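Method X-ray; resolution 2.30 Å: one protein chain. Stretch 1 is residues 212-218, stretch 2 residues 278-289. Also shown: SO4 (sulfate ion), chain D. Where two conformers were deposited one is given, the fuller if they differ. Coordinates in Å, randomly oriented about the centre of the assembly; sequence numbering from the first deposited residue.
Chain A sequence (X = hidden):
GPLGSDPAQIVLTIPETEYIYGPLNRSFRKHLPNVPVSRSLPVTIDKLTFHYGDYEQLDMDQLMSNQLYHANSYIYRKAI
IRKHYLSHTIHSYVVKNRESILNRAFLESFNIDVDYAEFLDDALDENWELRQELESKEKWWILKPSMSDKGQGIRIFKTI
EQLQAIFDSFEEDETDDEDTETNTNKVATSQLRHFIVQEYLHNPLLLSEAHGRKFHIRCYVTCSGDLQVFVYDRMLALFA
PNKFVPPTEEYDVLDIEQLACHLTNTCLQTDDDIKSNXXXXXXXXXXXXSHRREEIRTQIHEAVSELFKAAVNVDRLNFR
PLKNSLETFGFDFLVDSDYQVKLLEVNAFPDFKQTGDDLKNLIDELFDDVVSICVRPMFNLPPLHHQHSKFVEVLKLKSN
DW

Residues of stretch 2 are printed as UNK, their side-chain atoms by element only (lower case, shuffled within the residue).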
# COMPACT_ATOMS: atom_id res chain seq x y z
N GLY A 212 22.83 -6.68 6.44
CA GLY A 212 21.92 -7.82 6.33
C GLY A 212 20.53 -7.69 6.90
O GLY A 212 19.88 -8.69 7.23
N ARG A 213 20.08 -6.45 7.05
CA ARG A 213 18.76 -6.10 7.55
C ARG A 213 17.85 -6.04 6.32
O ARG A 213 18.25 -5.46 5.29
CB ARG A 213 18.81 -4.74 8.26
CG ARG A 213 19.60 -4.75 9.58
CD ARG A 213 20.10 -3.36 9.96
NE ARG A 213 19.01 -2.48 10.38
CZ ARG A 213 18.74 -1.29 9.85
NH1 ARG A 213 19.48 -0.81 8.86
NH2 ARG A 213 17.72 -0.57 10.31
N LYS A 214 16.69 -6.69 6.38
CA LYS A 214 15.74 -6.72 5.26
C LYS A 214 14.97 -5.40 5.18
O LYS A 214 14.96 -4.62 6.13
CB LYS A 214 14.78 -7.92 5.37
CG LYS A 214 13.70 -7.78 6.43
CD LYS A 214 12.47 -8.65 6.13
CE LYS A 214 11.57 -8.84 7.34
NZ LYS A 214 10.98 -7.55 7.83
N PHE A 215 14.31 -5.16 4.04
CA PHE A 215 13.54 -3.92 3.88
C PHE A 215 12.33 -4.12 3.04
O PHE A 215 12.23 -5.07 2.26
CB PHE A 215 14.43 -2.80 3.27
CG PHE A 215 14.80 -2.97 1.81
CD1 PHE A 215 15.87 -3.77 1.43
CD2 PHE A 215 14.08 -2.30 0.81
CE1 PHE A 215 16.18 -3.95 0.07
CE2 PHE A 215 14.41 -2.46 -0.53
CZ PHE A 215 15.45 -3.29 -0.90
N HIS A 216 11.40 -3.19 3.22
CA HIS A 216 10.27 -3.12 2.33
C HIS A 216 10.30 -1.75 1.67
O HIS A 216 11.03 -0.85 2.11
CB HIS A 216 8.92 -3.51 2.98
CG HIS A 216 8.46 -2.64 4.10
ND1 HIS A 216 7.43 -1.73 3.93
CD2 HIS A 216 8.85 -2.61 5.40
CE1 HIS A 216 7.23 -1.18 5.12
NE2 HIS A 216 8.08 -1.65 6.03
N ILE A 217 9.62 -1.64 0.52
CA ILE A 217 9.55 -0.42 -0.26
C ILE A 217 8.19 0.24 0.01
O ILE A 217 7.14 -0.40 -0.06
CB ILE A 217 9.79 -0.62 -1.79
CG1 ILE A 217 11.19 -1.20 -2.06
CG2 ILE A 217 9.60 0.72 -2.53
CD1 ILE A 217 11.49 -1.56 -3.50
N ARG A 218 8.23 1.52 0.33
CA ARG A 218 7.05 2.34 0.46
C ARG A 218 7.04 3.19 -0.83
O ARG A 218 7.94 4.02 -1.04
CB ARG A 218 7.10 3.23 1.72
CG ARG A 218 5.93 4.24 1.86
CD ARG A 218 4.59 3.56 1.72
NE ARG A 218 3.64 3.89 2.78
CZ ARG A 218 3.65 3.36 4.00
NH1 ARG A 218 2.72 3.71 4.88
NH2 ARG A 218 4.59 2.50 4.36
N UNK A 278 15.13 2.62 10.34
CA UNK A 278 15.93 3.30 9.33
C UNK A 278 15.18 3.42 8.01
O UNK A 278 14.62 2.43 7.52
o UNK A 278 18.29 3.47 8.67
c UNK A 278 17.26 2.59 9.11
N UNK A 279 15.14 4.64 7.46
CA UNK A 279 14.48 5.04 6.21
C UNK A 279 15.52 5.73 5.33
O UNK A 279 16.11 6.73 5.73
c UNK A 279 13.25 5.98 6.44
c UNK A 279 12.26 5.39 7.43
c UNK A 279 12.56 6.29 5.11
N UNK A 280 15.76 5.16 4.15
CA UNK A 280 16.68 5.63 3.11
C UNK A 280 15.85 5.62 1.82
O UNK A 280 15.00 4.73 1.64
c UNK A 280 19.25 5.54 5.12
c UNK A 280 18.94 5.15 1.89
c UNK A 280 17.91 4.66 2.95
c UNK A 280 18.62 4.33 4.30
N UNK A 281 16.12 6.57 0.92
CA UNK A 281 15.52 6.63 -0.40
C UNK A 281 16.02 5.39 -1.15
O UNK A 281 17.23 5.10 -1.16
c UNK A 281 15.91 7.91 -1.16
o UNK A 281 16.31 10.12 -2.90
o UNK A 281 14.98 9.34 -4.47
c UNK A 281 15.51 9.27 -3.34
c UNK A 281 15.16 8.08 -2.47
N UNK A 282 15.08 4.65 -1.76
CA UNK A 282 15.39 3.45 -2.51
C UNK A 282 16.54 3.59 -3.51
O UNK A 282 17.42 2.72 -3.53
c UNK A 282 14.87 -0.59 -4.41
c UNK A 282 14.61 0.82 -6.32
c UNK A 282 14.13 2.93 -3.19
c UNK A 282 14.36 1.91 -5.48
c UNK A 282 14.64 0.50 -3.57
c UNK A 282 14.39 1.76 -4.10
c UNK A 282 14.87 -0.42 -5.78
N UNK A 283 16.54 4.67 -4.32
CA UNK A 283 17.57 4.89 -5.35
C UNK A 283 18.95 5.17 -4.79
O UNK A 283 19.93 5.07 -5.51
c UNK A 283 17.93 5.90 -7.68
o UNK A 283 18.68 6.86 -7.98
o UNK A 283 17.85 4.85 -8.36
c UNK A 283 17.15 5.98 -6.36
N UNK A 284 19.02 5.52 -3.50
CA UNK A 284 20.30 5.77 -2.84
C UNK A 284 20.98 4.44 -2.45
O UNK A 284 22.11 4.49 -1.97
c UNK A 284 20.08 6.64 -1.59
N UNK A 285 20.30 3.28 -2.61
CA UNK A 285 20.90 1.98 -2.28
C UNK A 285 21.75 1.51 -3.49
O UNK A 285 21.22 0.96 -4.45
c UNK A 285 18.89 1.40 -0.70
c UNK A 285 17.67 0.48 -0.61
c UNK A 285 19.65 1.42 0.65
c UNK A 285 19.81 0.97 -1.88
N UNK A 286 23.07 1.81 -3.47
CA UNK A 286 23.95 1.52 -4.59
C UNK A 286 24.39 0.07 -4.67
O UNK A 286 24.86 -0.35 -5.72
n UNK A 286 22.24 6.14 -6.55
c UNK A 286 24.78 3.97 -4.69
c UNK A 286 23.46 5.83 -5.75
c UNK A 286 25.15 2.48 -4.64
c UNK A 286 23.80 4.35 -5.80
N UNK A 287 24.16 -0.72 -3.60
CA UNK A 287 24.45 -2.16 -3.62
C UNK A 287 23.41 -2.91 -4.46
O UNK A 287 23.63 -4.08 -4.83
o UNK A 287 26.14 -2.55 -0.40
c UNK A 287 25.98 -2.37 -1.62
o UNK A 287 26.92 -2.04 -2.39
c UNK A 287 24.63 -2.72 -2.21
N UNK A 288 22.36 -2.20 -4.89
CA UNK A 288 21.39 -2.72 -5.86
C UNK A 288 21.92 -2.20 -7.20
O UNK A 288 21.94 -0.99 -7.37
c UNK A 288 19.91 -2.29 -5.61
c UNK A 288 18.97 -2.94 -6.67
c UNK A 288 18.13 -1.98 -3.77
c UNK A 288 19.44 -2.65 -4.18
N UNK A 289 22.40 -3.04 -8.15
CA UNK A 289 22.83 -2.49 -9.46
C UNK A 289 21.74 -1.62 -10.10
O UNK A 289 20.58 -1.96 -9.97
c UNK A 289 22.44 -4.53 -8.14
c UNK A 289 23.19 -3.73 -10.30
c UNK A 289 23.32 -4.89 -9.29
S SO4 D . 23.79 5.33 -10.08
O1 SO4 D . 24.40 4.04 -10.37
O2 SO4 D . 23.81 6.17 -11.28
O3 SO4 D . 22.40 5.13 -9.66
O4 SO4 D . 24.54 5.99 -9.00

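Position 278 carries one carbon and then one oxygen, the composition of a hydroxymethyl group. Its CB lies 3.4 Å from NH2 of Arg213, at the edge of the guanidinium and near its plane. The residue is Ser278; no hydrogen bond joins it to the arginine.

Position 279 has three carbons, one carrying the other two, and its side chain stays 7.1 Å or more from stretch 1. A fork directly at CB with two single-carbon arms defines Val279. Position 280 has four carbons, forked at the first, with one arm two carbons long; it too is out of reach. This is Ile280, with chi1 and chi2 both m.

At position 281 three carbons run in a row and the third carries two oxygens, a carboxylate one methylene longer than that of aspartate. The residue is Glu281, its chain extended (chi1 and chi2 both t) and its carboxylate oxygens hydrogen-bonded elsewhere in the structure.

Position 282 shows one carbon followed by a ring of six carbons, with no oxygen attached to it, which excludes tyrosine and identifies Phe282. Its CA lies 7.4 Å from CA of Ile217, and its CA-to-CB bond points toward stretch 1. CE1 of Phe282 approaches CD1 of Ile217 to 3.6 Å, while CD1 of Phe282 lies 4.2 Å from CE2 of Phe215. That CE2 sits at the edge of the Phe282 ring, near its plane.

Position 283 has two carbons, the second bearing two oxygens, hence Asp283. Position 284 has a single carbon, hence Ala284; its N donates to O of Glu281 at 3.0 Å, within the turn formed by the 3-10 segment. Neither side chain reaches stretch 1.

Position 285 has four carbons forked at the second, the pattern of Leu285. Its CD1 stands over one face of the Phe215 ring, 4.4 Å from CZ of Phe215. The backbone N of Leu285 donates to O of Phe282 at 3.1 Å.

Position 286 is a row of four carbons ending in nitrogen: Lys286. Its NZ donates to O of Asp283 at 2.8 Å and to sulfate O3 at 3.3 Å, so the amine serves its own stretch and the ion.

Position 287 has two carbons and a terminal oxygen pair, giving Asp287, out of reach of stretch 1. Position 288 has four carbons forked at the first, one arm two carbons long: Ile288. Its CD1 comes within 4.1 Å of CZ of Phe215. A type I turn from Leu285 to Ile288 brings both side chains to the same phenyl ring. Position 289 has three carbons closing a ring onto the backbone nitrogen, so it is Pro289, at the N-cap position of a helix.

The contact works by apolar packing: no hydrogen bond crosses, and only 238 Å² is buried, both sides summed. Phe215 gathers Phe282, Leu285 and Ile288, Ile217 extends the cluster along Phe282, and Arg213 meets Ser278 separately.

Stretch 2 278-289: SVIEFDALKDIP
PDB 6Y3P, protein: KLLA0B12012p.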